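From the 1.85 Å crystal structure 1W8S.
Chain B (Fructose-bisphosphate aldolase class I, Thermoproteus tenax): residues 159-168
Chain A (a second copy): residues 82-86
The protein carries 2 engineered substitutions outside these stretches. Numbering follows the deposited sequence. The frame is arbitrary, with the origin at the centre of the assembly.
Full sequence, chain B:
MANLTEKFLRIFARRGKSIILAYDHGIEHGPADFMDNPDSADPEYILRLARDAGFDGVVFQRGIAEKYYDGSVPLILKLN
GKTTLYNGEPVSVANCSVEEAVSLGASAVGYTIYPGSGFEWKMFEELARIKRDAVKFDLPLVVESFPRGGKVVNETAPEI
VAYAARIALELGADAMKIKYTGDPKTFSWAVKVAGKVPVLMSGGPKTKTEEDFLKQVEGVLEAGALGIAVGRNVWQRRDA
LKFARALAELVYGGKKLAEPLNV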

# COMPACT_ATOMS: atom_id res chain seq x y z
N GLU B 159 0.50 9.35 -32.68
CA GLU B 159 -0.23 8.25 -32.07
C GLU B 159 -0.22 8.34 -30.56
O GLU B 159 -1.11 7.83 -29.93
CB GLU B 159 0.31 6.89 -32.55
CG GLU B 159 1.60 6.43 -31.89
CD GLU B 159 2.88 7.02 -32.47
OE1 GLU B 159 2.82 7.89 -33.40
OE2 GLU B 159 3.97 6.62 -31.97
N ILE B 160 0.81 8.95 -29.98
CA ILE B 160 0.88 9.09 -28.53
C ILE B 160 -0.13 10.17 -28.08
O ILE B 160 -0.88 9.96 -27.14
CB ILE B 160 2.32 9.43 -28.06
CG1 ILE B 160 3.30 8.28 -28.38
CG2 ILE B 160 2.33 9.77 -26.57
CD1 ILE B 160 2.94 6.89 -27.79
N VAL B 161 -0.17 11.29 -28.78
CA VAL B 161 -1.11 12.35 -28.43
C VAL B 161 -2.56 11.85 -28.62
O VAL B 161 -3.43 12.13 -27.80
CB VAL B 161 -0.82 13.62 -29.25
CG1 VAL B 161 -1.91 14.64 -29.05
CG2 VAL B 161 0.57 14.13 -28.86
N ALA B 162 -2.82 11.09 -29.67
CA ALA B 162 -4.17 10.54 -29.83
C ALA B 162 -4.57 9.55 -28.71
O ALA B 162 -5.73 9.56 -28.21
CB ALA B 162 -4.34 9.89 -31.21
N TYR B 163 -3.62 8.70 -28.34
CA TYR B 163 -3.80 7.79 -27.23
C TYR B 163 -4.07 8.59 -25.95
O TYR B 163 -4.99 8.29 -25.18
CB TYR B 163 -2.58 6.85 -27.08
CG TYR B 163 -2.86 5.47 -26.48
CD1 TYR B 163 -1.97 4.42 -26.67
CD2 TYR B 163 -4.02 5.21 -25.74
CE1 TYR B 163 -2.21 3.15 -26.15
CE2 TYR B 163 -4.25 3.93 -25.19
CZ TYR B 163 -3.34 2.91 -25.39
OH TYR B 163 -3.55 1.63 -24.85
N ALA B 164 -3.31 9.66 -25.73
CA ALA B 164 -3.54 10.48 -24.52
C ALA B 164 -4.95 11.03 -24.44
O ALA B 164 -5.55 11.02 -23.39
CB ALA B 164 -2.54 11.63 -24.44
N ALA B 165 -5.44 11.54 -25.56
CA ALA B 165 -6.78 12.08 -25.65
C ALA B 165 -7.86 11.03 -25.41
O ALA B 165 -8.81 11.26 -24.66
CB ALA B 165 -6.97 12.71 -26.99
N ARG B 166 -7.73 9.88 -26.06
CA ARG B 166 -8.68 8.82 -25.83
C ARG B 166 -8.72 8.36 -24.38
O ARG B 166 -9.78 8.12 -23.85
CB ARG B 166 -8.45 7.64 -26.78
CG ARG B 166 -9.57 6.66 -26.79
CD ARG B 166 -10.95 7.33 -26.98
NE ARG B 166 -11.99 6.32 -27.16
CZ ARG B 166 -12.88 6.31 -28.13
NH1 ARG B 166 -12.92 7.30 -29.00
NH2 ARG B 166 -13.76 5.31 -28.20
N ILE B 167 -7.56 8.19 -23.76
CA ILE B 167 -7.52 7.70 -22.39
C ILE B 167 -8.28 8.65 -21.49
O ILE B 167 -9.02 8.24 -20.61
CB ILE B 167 -6.06 7.55 -21.92
CG1 ILE B 167 -5.40 6.36 -22.63
CG2 ILE B 167 -5.96 7.41 -20.42
CD1 ILE B 167 -3.86 6.44 -22.66
N ALA B 168 -8.08 9.95 -21.69
CA ALA B 168 -8.75 10.95 -20.88
C ALA B 168 -10.28 10.84 -20.99
O ALA B 168 -10.98 10.85 -19.99
CB ALA B 168 -8.26 12.32 -21.21
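Chain A (82-86) KTTLY

The only hydrogen bond between these two segments joins a side chain to a backbone: the amide N of Thr84(A) donates to the phenolic OH of Tyr163(B) at 3.1 Å, with an N-H...O angle of 161°. A tyrosine hydroxyl is more familiar as a donor, yet its oxygen also accepts, and here, with its oxygen at the far end of a long side chain, it accepts a hydrogen bond from a main-chain amide. The case illustrates a general principle of subunit packing: a helix can meet a short irregular segment of a neighbouring chain through one hydrogen bond, with apolar side chains packed around it.

On the chain B side, residues 159-168 lie within a longer helix, and the backbone hydrogen bonds follow the expected i to i-4 pattern, among them Tyr163(B) N to Glu159(B) O at 3.1 Å and Ile167(B) N to Tyr163(B) O at 2.9 Å. Ile160(B), Tyr163(B) and Ile167(B) follow one another at intervals of about one helical turn, and they are the residues that meet the partner. The chain A segment forms no regular helix or strand. Its backbone is extended at Lys82(A) and Thr83(A), turns to a compact conformation at Thr84(A) and Leu85(A), and opens again at Tyr86(A). A weak hydrogen bond from Leu85(A) N to the OG1 of Thr83(A), 3.3 Å long with an angle of 128°, spans the bend.

The two chains run in opposite senses across the contact. Ile160(B) has Leu85(A) as its nearest backbone neighbour, with their CA atoms 9.1 Å apart, whereas further along the helix the CA of Ile167(B) lies 8.5 Å from that of Thr83(A). Such separations leave room for side chains between the backbones, and Tyr163(B) occupies the middle of that space. Its CA-to-CB bond points toward chain A, and with chi1 in the t well the ring extends far enough for its OH to reach the loop backbone. The same oxygen lies 3.4 Å from the CB of Thr83(A), while the OG1 of Thr84(A) stands near the ring plane, at the edge, 3.5 Å from the OH.

Apolar contacts continue the fit toward both ends. Leu85(A), whose CA-to-CB bond points toward the helix, places CD1 3.8 Å from the CD1 of Tyr163(B) and CD2 3.9 Å from the CD1 of Ile160(B), so its isobutyl end lies against both residues. The CB of Ile160(B) leaves its backbone sideways, but the end of the side chain comes nearer and makes the contact. At the other end, the CD1 of Ile167(B) approaches the CG2 of Thr83(A) at 3.8 Å. The segments bury 257 Å² together, a modest area to which Tyr163(B) and Leu85(A) contribute most. Lys82(A) stays out of the contact: its CB points away from the helix, and its NZ donates a hydrogen bond to the carbonyl O of Thr83(A) at 2.9 Å.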

# COMPACT_ATOMS: atom_id res chain seq x y z
N LYS A 82 -6.04 -0.80 -18.47
CA LYS A 82 -4.65 -0.44 -18.58
C LYS A 82 -4.34 -0.15 -20.03
O LYS A 82 -5.15 -0.40 -20.87
CB LYS A 82 -3.77 -1.58 -18.07
CG LYS A 82 -3.89 -2.88 -18.91
CD LYS A 82 -2.73 -3.80 -18.69
CE LYS A 82 -1.51 -3.46 -19.49
NZ LYS A 82 -1.63 -3.77 -20.96
N THR A 83 -3.15 0.35 -20.32
CA THR A 83 -2.76 0.67 -21.68
C THR A 83 -1.71 -0.29 -22.20
O THR A 83 -1.03 -0.96 -21.42
CB THR A 83 -2.21 2.11 -21.80
OG1 THR A 83 -0.91 2.21 -21.20
CG2 THR A 83 -3.10 3.10 -21.05
N THR A 84 -1.53 -0.33 -23.52
CA THR A 84 -0.40 -1.09 -24.09
C THR A 84 0.93 -0.36 -24.02
O THR A 84 1.98 -0.93 -24.33
CB THR A 84 -0.67 -1.46 -25.56
OG1 THR A 84 -0.94 -0.27 -26.29
CG2 THR A 84 -1.91 -2.25 -25.68
N LEU A 85 0.90 0.91 -23.60
CA LEU A 85 2.12 1.69 -23.41
C LEU A 85 2.90 1.19 -22.21
O LEU A 85 4.11 1.35 -22.14
CB LEU A 85 1.76 3.16 -23.23
CG LEU A 85 1.14 3.79 -24.49
CD1 LEU A 85 0.74 5.19 -24.19
CD2 LEU A 85 2.08 3.79 -25.67
N TYR A 86 2.18 0.57 -21.30
CA TYR A 86 2.72 0.04 -20.06
C TYR A 86 3.61 -1.16 -20.32
O TYR A 86 3.20 -2.09 -21.04
CB TYR A 86 1.57 -0.35 -19.16
CG TYR A 86 1.94 -1.02 -17.89
CD1 TYR A 86 2.48 -0.30 -16.84
CD2 TYR A 86 1.76 -2.39 -17.74
CE1 TYR A 86 2.82 -0.94 -15.65
CE2 TYR A 86 2.09 -3.04 -16.55
CZ TYR A 86 2.65 -2.29 -15.51
OH TYR A 86 2.99 -2.91 -14.31